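Local coordinates for spindle assembly abnormal protein 6 homolog (Drosophila melanogaster, PDB 5AL7) that forms the central scaffold of the centriole, where its homodimers assemble into the cartwheel that sets nine-fold symmetry, at residues K115-R123 with D135-I143; S44-A52 with L63-R73. The protein carries 1 engineered substitution. All coordinates share one frame; numbering follows the deposited sequence.

Overall arrangement
Both contacts are antiparallel strand pairings within the globular N-terminal head domain of this Sas-6 fragment, and they lie on the same mixed sheet with their centres about 14 Å apart. Contact 2 closes in sequence before contact 1 opens. Strand 117-122 of contact 1 is followed across the sheet by 136-142, whereas contact 2 pairs 44-55 with 60-67. Leucines join the two: Leu118 CD2 lies 4.0 Å from Leu50 CD1, and Leu138 CD2 lies 3.8 Å from Leu63 CD1. Helix 97-113 packs against side chains of both. Contact 2 also reaches helix 161-187 and the second subunit of the dimer; contact 1 touches no other chain of the assembly.

Contact 1 of 2, residues K115-R123 with D135-I143; sequences KLELHLTTR and DYYLQFVEI
Arg123 lays its guanidinium over one face of the Tyr137 ring: the planes are 23° apart, and CZ of Arg123 stands 4.0 Å from the ring centroid, off-centre, an offset cation-pi stack. The arginine chain runs extended to CD and then bends (chi3 -60°), which turns the flat group onto the ring while Arg123 NH2 donates to Tyr136 O (3.1 Å), tilted from the carbonyl plane. Glu132 forms a salt bridge with NH1. Replacing Tyr137 by alanine would take away the aromatic surface under the guanidinium, which is likely to be left with only its edge bonds to limit its turning. Arg123 is poorly ordered, so its exact pose is less certain.

Beside the stack, Thr121 OG1 donates to Gln139 OE1 (2.6 Å), arriving from above the amide carbonyl plane as the two side chains slant across each other. Strands 117-122 and 136-142 are antiparallel neighbours in the sheet of the Sas-6 head domain, a member of the XRCC4 N-terminal clan; paired backbone bonds at Glu117-Val141, His119-Gln139 and Thr121-Tyr137 fix the register. On the face carrying these residues, the side chains of His119 and Val141 cross at about a right angle, CD2 of His119 lying 3.5 Å from Val141 CG2, while His119 NE2 donates to Glu117 OE1 (3.2 Å). On the other face, toward helix 97-113, Leu118 drops CD1 over the ring of Phe140, 3.9 Å from its centroid and 16° off the normal. Leu118 CG also meets Leu138 CD1 at 3.8 Å.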
loop_
_atom_site.group_PDB
_atom_site.type_symbol
_atom_site.label_atom_id
_atom_site.label_comp_id
_atom_site.label_asym_id
_atom_site.label_seq_id
_atom_site.Cartn_x
_atom_site.Cartn_y
_atom_site.Cartn_z
ATOM N N LYS A 115 22.499 22.031 -5.032
ATOM C CA LYS A 115 23.922 22.203 -5.317
ATOM C C LYS A 115 24.342 21.235 -6.418
ATOM O O LYS A 115 25.299 21.492 -7.155
ATOM C CB LYS A 115 24.766 21.974 -4.063
ATOM C CG LYS A 115 24.342 22.790 -2.849
ATOM C CD LYS A 115 24.636 24.274 -3.019
ATOM C CE LYS A 115 23.949 25.107 -1.940
ATOM N NZ LYS A 115 22.467 25.187 -2.122
ATOM N N LEU A 116 23.621 20.117 -6.512
ATOM C CA LEU A 116 23.863 19.132 -7.552
ATOM C C LEU A 116 22.569 18.747 -8.251
ATOM O O LEU A 116 21.473 19.106 -7.816
ATOM C CB LEU A 116 24.528 17.889 -6.977
ATOM C CG LEU A 116 25.989 17.966 -6.540
ATOM C CD1 LEU A 116 26.447 16.613 -5.965
ATOM C CD2 LEU A 116 26.878 18.407 -7.704
ATOM N N GLU A 117 22.709 18.022 -9.353
ATOM C CA GLU A 117 21.568 17.534 -10.103
ATOM C C GLU A 117 21.672 16.029 -10.289
ATOM O O GLU A 117 22.728 15.517 -10.627
ATOM C CB GLU A 117 21.490 18.214 -11.463
ATOM C CG GLU A 117 20.979 19.628 -11.411
ATOM C CD GLU A 117 20.464 20.086 -12.751
ATOM O OE1 GLU A 117 20.783 19.414 -13.761
ATOM O OE2 GLU A 117 19.750 21.114 -12.797
ATOM N N LEU A 118 20.571 15.320 -10.079
ATOM C CA LEU A 118 20.557 13.880 -10.287
ATOM C C LEU A 118 20.020 13.563 -11.679
ATOM O O LEU A 118 18.899 13.949 -12.027
ATOM C CB LEU A 118 19.709 13.197 -9.224
ATOM C CG LEU A 118 19.865 11.692 -9.095
ATOM C CD1 LEU A 118 21.149 11.351 -8.369
ATOM C CD2 LEU A 118 18.667 11.139 -8.360
ATOM N N HIS A 119 20.846 12.906 -12.485
ATOM C CA HIS A 119 20.478 12.515 -13.841
ATOM C C HIS A 119 20.299 11.004 -13.955
ATOM O O HIS A 119 20.950 10.226 -13.271
ATOM C CB HIS A 119 21.533 12.962 -14.850
ATOM C CG HIS A 119 21.539 14.433 -15.120
ATOM N ND1 HIS A 119 21.200 14.964 -16.346
ATOM C CD2 HIS A 119 21.873 15.485 -14.333
ATOM C CE1 HIS A 119 21.311 16.280 -16.298
ATOM N NE2 HIS A 119 21.726 16.622 -15.093
ATOM N N LEU A 120 19.418 10.611 -14.855
ATOM C CA LEU A 120 19.180 9.236 -15.214
ATOM C C LEU A 120 19.355 9.105 -16.721
ATOM O O LEU A 120 18.449 9.406 -17.488
ATOM C CB LEU A 120 17.795 8.803 -14.764
ATOM C CG LEU A 120 17.599 7.290 -14.778
ATOM C CD1 LEU A 120 18.449 6.650 -13.739
ATOM C CD2 LEU A 120 16.135 6.960 -14.540
ATOM N N THR A 121 20.564 8.750 -17.135
ATOM C CA THR A 121 20.913 8.717 -18.549
ATOM C C THR A 121 20.803 7.333 -19.180
ATOM O O THR A 121 21.270 6.356 -18.629
ATOM C CB THR A 121 22.345 9.235 -18.764
ATOM O OG1 THR A 121 22.544 10.394 -17.951
ATOM C CG2 THR A 121 22.574 9.611 -20.217
ATOM N N THR A 122 20.231 7.262 -20.370
ATOM C CA THR A 122 20.216 6.003 -21.073
ATOM C C THR A 122 21.618 5.727 -21.562
ATOM O O THR A 122 22.282 6.602 -22.114
ATOM C CB THR A 122 19.244 6.000 -22.259
ATOM O OG1 THR A 122 17.899 6.080 -21.768
ATOM C CG2 THR A 122 19.398 4.727 -23.062
ATOM N N ARG A 123 22.080 4.512 -21.306
ATOM C CA ARG A 123 23.363 4.058 -21.794
ATOM C C ARG A 123 23.305 3.907 -23.316
ATOM O O ARG A 123 22.359 3.329 -23.854
ATOM C CB ARG A 123 23.744 2.736 -21.120
ATOM C CG ARG A 123 25.226 2.427 -21.177
ATOM C CD ARG A 123 25.615 1.244 -20.310
ATOM N NE ARG A 123 25.303 1.445 -18.896
ATOM C CZ ARG A 123 25.528 0.544 -17.939
ATOM N NH1 ARG A 123 26.059 -0.636 -18.235
ATOM N NH2 ARG A 123 25.217 0.820 -16.679
ATOM N N ASP A 135 20.823 -0.768 -18.126
ATOM C CA ASP A 135 20.512 0.040 -19.295
ATOM C C ASP A 135 20.573 1.544 -19.021
ATOM O O ASP A 135 20.324 2.352 -19.917
ATOM C CB ASP A 135 19.118 -0.314 -19.825
ATOM C CG ASP A 135 19.106 -1.609 -20.611
ATOM O OD1 ASP A 135 20.204 -2.126 -20.923
ATOM O OD2 ASP A 135 18.000 -2.104 -20.923
ATOM N N TYR A 136 20.881 1.924 -17.783
ATOM C CA TYR A 136 20.948 3.338 -17.430
ATOM C C TYR A 136 22.181 3.692 -16.590
ATOM O O TYR A 136 22.917 2.828 -16.159
ATOM C CB TYR A 136 19.676 3.748 -16.688
ATOM C CG TYR A 136 18.411 3.309 -17.391
ATOM C CD1 TYR A 136 17.916 4.017 -18.475
ATOM C CD2 TYR A 136 17.734 2.163 -16.993
ATOM C CE1 TYR A 136 16.767 3.611 -19.126
ATOM C CE2 TYR A 136 16.593 1.748 -17.635
ATOM C CZ TYR A 136 16.110 2.475 -18.703
ATOM O OH TYR A 136 14.964 2.063 -19.354
ATOM N N TYR A 137 22.380 4.985 -16.373
ATOM C CA TYR A 137 23.409 5.510 -15.501
ATOM C C TYR A 137 22.743 6.494 -14.569
ATOM O O TYR A 137 21.961 7.345 -15.006
ATOM C CB TYR A 137 24.519 6.209 -16.282
ATOM C CG TYR A 137 25.523 5.287 -16.928
ATOM C CD1 TYR A 137 26.299 4.409 -16.171
ATOM C CD2 TYR A 137 25.703 5.302 -18.301
ATOM C CE1 TYR A 137 27.219 3.571 -16.778
ATOM C CE2 TYR A 137 26.619 4.477 -18.915
ATOM C CZ TYR A 137 27.372 3.613 -18.163
ATOM O OH TYR A 137 28.277 2.803 -18.822
ATOM N N LEU A 138 22.990 6.335 -13.280
ATOM C CA LEU A 138 22.551 7.310 -12.300
ATOM C C LEU A 138 23.711 8.241 -12.014
ATOM O O LEU A 138 24.697 7.833 -11.411
ATOM C CB LEU A 138 22.065 6.635 -11.027
ATOM C CG LEU A 138 21.440 7.582 -10.010
ATOM C CD1 LEU A 138 20.141 8.198 -10.518
ATOM C CD2 LEU A 138 21.238 6.867 -8.698
ATOM N N GLN A 139 23.607 9.481 -12.485
ATOM C CA GLN A 139 24.722 10.410 -12.450
ATOM C C GLN A 139 24.499 11.610 -11.546
ATOM O O GLN A 139 23.419 12.175 -11.492
ATOM C CB GLN A 139 25.018 10.884 -13.862
ATOM C CG GLN A 139 25.428 9.756 -14.754
ATOM C CD GLN A 139 25.650 10.191 -16.167
ATOM O OE1 GLN A 139 24.785 10.803 -16.780
ATOM N NE2 GLN A 139 26.817 9.879 -16.700
ATOM N N PHE A 140 25.559 12.002 -10.854
ATOM C CA PHE A 140 25.549 13.173 -9.999
ATOM C C PHE A 140 26.295 14.277 -10.739
ATOM O O PHE A 140 27.528 14.236 -10.830
ATOM C CB PHE A 140 26.205 12.860 -8.662
ATOM C CG PHE A 140 25.476 11.831 -7.860
ATOM C CD1 PHE A 140 25.537 10.486 -8.210
ATOM C CD2 PHE A 140 24.746 12.198 -6.737
ATOM C CE1 PHE A 140 24.859 9.528 -7.472
ATOM C CE2 PHE A 140 24.067 11.252 -5.990
ATOM C CZ PHE A 140 24.123 9.913 -6.358
ATOM N N VAL A 141 25.545 15.231 -11.297
ATOM C CA VAL A 141 26.103 16.264 -12.166
ATOM C C VAL A 141 26.125 17.646 -11.514
ATOM O O VAL A 141 25.129 18.080 -10.946
ATOM C CB VAL A 141 25.325 16.345 -13.487
ATOM C CG1 VAL A 141 25.948 17.360 -14.390
ATOM C CG2 VAL A 141 25.310 14.990 -14.179
ATOM N N GLU A 142 27.283 18.308 -11.577
ATOM C CA GLU A 142 27.484 19.694 -11.136
ATOM C C GLU A 142 27.391 20.643 -12.324
ATOM O O GLU A 142 28.202 20.568 -13.250
ATOM C CB GLU A 142 28.848 19.859 -10.464
ATOM C CG GLU A 142 29.075 21.213 -9.788
ATOM C CD GLU A 142 30.555 21.502 -9.505
ATOM O OE1 GLU A 142 31.334 20.547 -9.310
ATOM O OE2 GLU A 142 30.940 22.691 -9.457
ATOM N N ILE A 143 26.396 21.523 -12.306
ATOM C CA ILE A 143 26.237 22.488 -13.387
ATOM C C ILE A 143 27.258 23.588 -13.217
ATOM O O ILE A 143 27.345 24.184 -12.145
ATOM C CB ILE A 143 24.820 23.103 -13.437
ATOM C CG1 ILE A 143 23.751 21.999 -13.434
ATOM C CG2 ILE A 143 24.686 24.080 -14.624
ATOM C CD1 ILE A 143 23.899 20.969 -14.553
HETATM O O HOH W 1 24.273 21.875 -9.734
#

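Contact 2 of 2, residues S44-A52 with L63-R73; sequences SKRSCLLYA and LRLTEKSDQRR
Tyr51 presents one ring face to Arg64 and its hydroxyl edge to Gln71. Over the face lies Arg64 NH1, 3.5 Å from Tyr51 CG, with ring and guanidinium planes 25° apart; one face of the guanidinium lies on Tyr51 CB. A bend in the arginine chain (chi3 -79°) lays the group over the CB-CG end of the ring, and its charge is paired with Glu53, with Tyr167 as a further aromatic neighbour. At the edge, the Gln71 amide is nearly coplanar with the ring, 7° away, and Tyr51 OH donates to a lone pair of Gln71 OE1 at 2.8 Å. The same oxygen accepts from Thr66 OG1 (3.0 Å), so two hydroxyls grip it, and the Leu49 side chain crosses that of Gln71 at about a right angle, its CD1 against the amide oxygen. The Thr66 hydroxyl, set between its backbone N and carbonyl carbon, is thereby directed at Gln71 OE1.

Strands 44-55 and 60-67 form a beta hairpin, whose backbone bonds pair Leu49 with Thr66 and Tyr51 with Arg64. On the sheet face away from Tyr51, Leu50 CD1 meets Leu65 CD1 at 3.8 Å and Ala52 CB meets Leu63 CD2 at 3.5 Å, beside Leu108 of helix 97-113. Where the second strand ends, Lys68 N still donates a hydrogen bond to Ser47 O, and two consecutive type I turns lead from Glu67 through Asp70 to Arg73. Beside these turns, the extended side chain of Arg46 reaches Glu67, NH1 to OE2 at 3.0 Å, in a salt bridge whose hydrogen bond is weak. Arg73 NH1 approaches the same oxygen, also weakly; this one carboxylate oxygen probably draws both guanidinium groups to itself, leaving the network to act more through charge than through straight hydrogen bonds.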
loop_
_atom_site.group_PDB
_atom_site.type_symbol
_atom_site.label_atom_id
_atom_site.label_comp_id
_atom_site.label_asym_id
_atom_site.label_seq_id
_atom_site.Cartn_x
_atom_site.Cartn_y
_atom_site.Cartn_z
ATOM N N SER A 44 13.639 15.036 -20.053
ATOM C CA SER A 44 12.495 15.476 -19.248
ATOM C C SER A 44 12.891 15.607 -17.782
ATOM O O SER A 44 13.872 15.032 -17.370
ATOM C CB SER A 44 11.304 14.516 -19.428
ATOM O OG SER A 44 11.596 13.192 -19.016
ATOM N N LYS A 45 12.181 16.417 -17.007
ATOM C CA LYS A 45 12.456 16.509 -15.571
ATOM C C LYS A 45 11.242 16.063 -14.799
ATOM O O LYS A 45 10.192 16.677 -14.913
ATOM C CB LYS A 45 12.843 17.924 -15.156
ATOM C CG LYS A 45 14.245 18.040 -14.620
ATOM C CD LYS A 45 14.560 19.449 -14.176
ATOM C CE LYS A 45 15.590 20.092 -15.090
ATOM N NZ LYS A 45 16.086 21.371 -14.529
ATOM N N ARG A 46 11.381 14.987 -14.026
ATOM C CA ARG A 46 10.242 14.369 -13.334
ATOM C C ARG A 46 10.423 14.329 -11.826
ATOM O O ARG A 46 11.548 14.241 -11.344
ATOM C CB ARG A 46 10.016 12.944 -13.847
ATOM C CG ARG A 46 9.931 12.837 -15.351
ATOM C CD ARG A 46 9.694 11.421 -15.799
ATOM N NE ARG A 46 9.591 11.354 -17.249
ATOM C CZ ARG A 46 9.343 10.242 -17.928
ATOM N NH1 ARG A 46 9.190 9.098 -17.281
ATOM N NH2 ARG A 46 9.267 10.272 -19.251
ATOM N N SER A 47 9.318 14.378 -11.085
ATOM C CA SER A 47 9.376 14.204 -9.628
ATOM C C SER A 47 9.480 12.738 -9.247
ATOM O O SER A 47 8.569 11.951 -9.532
ATOM C CB SER A 47 8.149 14.794 -8.927
ATOM O OG SER A 47 8.279 16.183 -8.732
ATOM N N CYS A 48 10.581 12.389 -8.584
ATOM C CA CYS A 48 10.825 11.024 -8.142
ATOM C C CYS A 48 10.917 10.936 -6.625
ATOM O O CYS A 48 10.958 11.944 -5.929
ATOM C CB CYS A 48 12.111 10.481 -8.762
ATOM S SG CYS A 48 12.088 10.347 -10.569
ATOM N N LEU A 49 10.971 9.705 -6.135
ATOM C CA LEU A 49 11.161 9.388 -4.729
ATOM C C LEU A 49 12.402 8.545 -4.612
ATOM O O LEU A 49 12.499 7.484 -5.250
ATOM C CB LEU A 49 9.968 8.614 -4.166
ATOM C CG LEU A 49 8.645 9.348 -3.997
ATOM C CD1 LEU A 49 7.555 8.322 -3.869
ATOM C CD2 LEU A 49 8.697 10.244 -2.767
ATOM N N LEU A 50 13.358 9.017 -3.817
ATOM C CA LEU A 50 14.593 8.281 -3.634
ATOM C C LEU A 50 14.663 7.588 -2.283
ATOM O O LEU A 50 14.344 8.172 -1.232
ATOM C CB LEU A 50 15.794 9.194 -3.819
ATOM C CG LEU A 50 17.074 8.372 -3.971
ATOM C CD1 LEU A 50 17.891 8.963 -5.094
ATOM C CD2 LEU A 50 17.886 8.350 -2.688
ATOM N N TYR A 51 15.076 6.326 -2.364
ATOM C CA TYR A 51 15.271 5.418 -1.245
ATOM C C TYR A 51 16.719 4.958 -1.208
ATOM O O TYR A 51 17.162 4.256 -2.114
ATOM C CB TYR A 51 14.387 4.176 -1.378
ATOM C CG TYR A 51 12.918 4.438 -1.521
ATOM C CD1 TYR A 51 12.342 4.632 -2.773
ATOM C CD2 TYR A 51 12.097 4.476 -0.408
ATOM C CE1 TYR A 51 10.977 4.861 -2.901
ATOM C CE2 TYR A 51 10.739 4.701 -0.526
ATOM C CZ TYR A 51 10.185 4.892 -1.769
ATOM O OH TYR A 51 8.834 5.120 -1.871
ATOM N N ALA A 52 17.453 5.298 -0.159
ATOM C CA ALA A 52 18.856 4.898 -0.104
ATOM C C ALA A 52 19.135 3.999 1.099
ATOM O O ALA A 52 19.015 4.442 2.251
ATOM C CB ALA A 52 19.756 6.141 -0.079
ATOM N N LEU A 63 20.269 1.875 -4.179
ATOM C CA LEU A 63 19.542 3.123 -4.396
ATOM C C LEU A 63 18.333 2.848 -5.273
ATOM O O LEU A 63 18.466 2.346 -6.392
ATOM C CB LEU A 63 20.416 4.190 -5.058
ATOM C CG LEU A 63 21.709 4.644 -4.390
ATOM C CD1 LEU A 63 22.505 5.538 -5.329
ATOM C CD2 LEU A 63 21.392 5.376 -3.119
ATOM N N ARG A 64 17.152 3.140 -4.753
ATOM C CA ARG A 64 15.931 2.967 -5.523
ATOM C C ARG A 64 15.317 4.299 -5.880
ATOM O O ARG A 64 15.166 5.186 -5.036
ATOM C CB ARG A 64 14.923 2.102 -4.761
ATOM C CG ARG A 64 15.246 0.622 -4.833
ATOM C CD ARG A 64 14.252 -0.199 -4.059
ATOM N NE ARG A 64 14.552 -0.153 -2.634
ATOM C CZ ARG A 64 13.785 0.460 -1.746
ATOM N NH1 ARG A 64 12.647 1.039 -2.137
ATOM N NH2 ARG A 64 14.143 0.469 -0.469
ATOM N N LEU A 65 14.958 4.425 -7.148
ATOM C CA LEU A 65 14.341 5.637 -7.659
ATOM C C LEU A 65 12.966 5.319 -8.236
ATOM O O LEU A 65 12.847 4.481 -9.134
ATOM C CB LEU A 65 15.246 6.262 -8.713
ATOM C CG LEU A 65 15.036 7.703 -9.139
ATOM C CD1 LEU A 65 15.487 8.657 -8.037
ATOM C CD2 LEU A 65 15.821 7.909 -10.409
ATOM N N THR A 66 11.923 5.949 -7.707
ATOM C CA THR A 66 10.569 5.680 -8.203
ATOM C C THR A 66 9.921 6.949 -8.755
ATOM O O THR A 66 10.143 8.032 -8.230
ATOM C CB THR A 66 9.650 5.106 -7.101
ATOM O OG1 THR A 66 9.480 6.075 -6.058
ATOM C CG2 THR A 66 10.227 3.836 -6.519
ATOM N N GLU A 67 9.157 6.847 -9.837
ATOM C CA GLU A 67 8.424 8.022 -10.294
ATOM C C GLU A 67 7.234 8.249 -9.374
ATOM O O GLU A 67 6.400 7.367 -9.217
ATOM C CB GLU A 67 7.975 7.859 -11.729
ATOM C CG GLU A 67 9.100 7.935 -12.715
ATOM C CD GLU A 67 8.611 7.986 -14.138
ATOM O OE1 GLU A 67 7.657 8.763 -14.418
ATOM O OE2 GLU A 67 9.195 7.259 -14.973
ATOM N N LYS A 68 7.140 9.440 -8.794
ATOM C CA LYS A 68 6.117 9.731 -7.793
ATOM C C LYS A 68 4.717 9.379 -8.260
ATOM O O LYS A 68 3.947 8.782 -7.521
ATOM C CB LYS A 68 6.163 11.206 -7.413
ATOM C CG LYS A 68 5.445 11.555 -6.123
ATOM C CD LYS A 68 5.392 13.057 -5.938
ATOM C CE LYS A 68 4.569 13.481 -4.739
ATOM N NZ LYS A 68 4.481 14.979 -4.678
ATOM N N SER A 69 4.413 9.744 -9.501
ATOM C CA SER A 69 3.101 9.542 -10.113
ATOM C C SER A 69 2.740 8.057 -10.275
ATOM O O SER A 69 1.573 7.668 -10.171
ATOM C CB SER A 69 3.055 10.247 -11.464
ATOM O OG SER A 69 3.960 9.646 -12.365
ATOM N N ASP A 70 3.742 7.234 -10.555
ATOM C CA ASP A 70 3.546 5.789 -10.658
ATOM C C ASP A 70 4.774 5.078 -10.117
ATOM O O ASP A 70 5.765 4.909 -10.835
ATOM C CB ASP A 70 3.281 5.354 -12.103
ATOM C CG ASP A 70 2.715 3.939 -12.195
ATOM O OD1 ASP A 70 2.890 3.162 -11.238
ATOM O OD2 ASP A 70 2.109 3.589 -13.227
ATOM N N GLN A 71 4.693 4.634 -8.862
ATOM C CA GLN A 71 5.851 4.035 -8.207
ATOM C C GLN A 71 6.201 2.672 -8.780
ATOM O O GLN A 71 7.201 2.088 -8.396
ATOM C CB GLN A 71 5.626 3.941 -6.701
ATOM C CG GLN A 71 5.702 5.292 -5.996
ATOM C CD GLN A 71 6.134 5.180 -4.534
ATOM O OE1 GLN A 71 7.334 5.128 -4.224
ATOM N NE2 GLN A 71 5.158 5.169 -3.628
ATOM N N ARG A 72 5.389 2.181 -9.713
ATOM C CA ARG A 72 5.697 0.963 -10.457
ATOM C C ARG A 72 6.859 1.199 -11.413
ATOM O O ARG A 72 7.495 0.255 -11.883
ATOM C CB ARG A 72 4.478 0.494 -11.242
ATOM C CG ARG A 72 3.332 0.028 -10.371
ATOM C CD ARG A 72 2.206 -0.455 -11.229
ATOM N NE ARG A 72 1.567 0.629 -11.963
ATOM C CZ ARG A 72 0.658 0.431 -12.905
ATOM N NH1 ARG A 72 0.308 -0.810 -13.216
ATOM N NH2 ARG A 72 0.104 1.462 -13.537
ATOM N N ARG A 73 7.073 2.468 -11.764
ATOM C CA ARG A 73 8.203 2.873 -12.600
ATOM C C ARG A 73 9.465 2.986 -11.738
ATOM O O ARG A 73 9.781 4.061 -11.220
ATOM C CB ARG A 73 7.909 4.193 -13.325
ATOM C CG ARG A 73 6.561 4.242 -14.051
ATOM C CD ARG A 73 6.658 5.091 -15.323
ATOM N NE ARG A 73 6.789 4.273 -16.531
ATOM C CZ ARG A 73 7.385 4.669 -17.657
ATOM N NH1 ARG A 73 7.942 5.873 -17.744
ATOM N NH2 ARG A 73 7.445 3.844 -18.700
HETATM O O HOH W 2 6.400 11.214 -11.951
#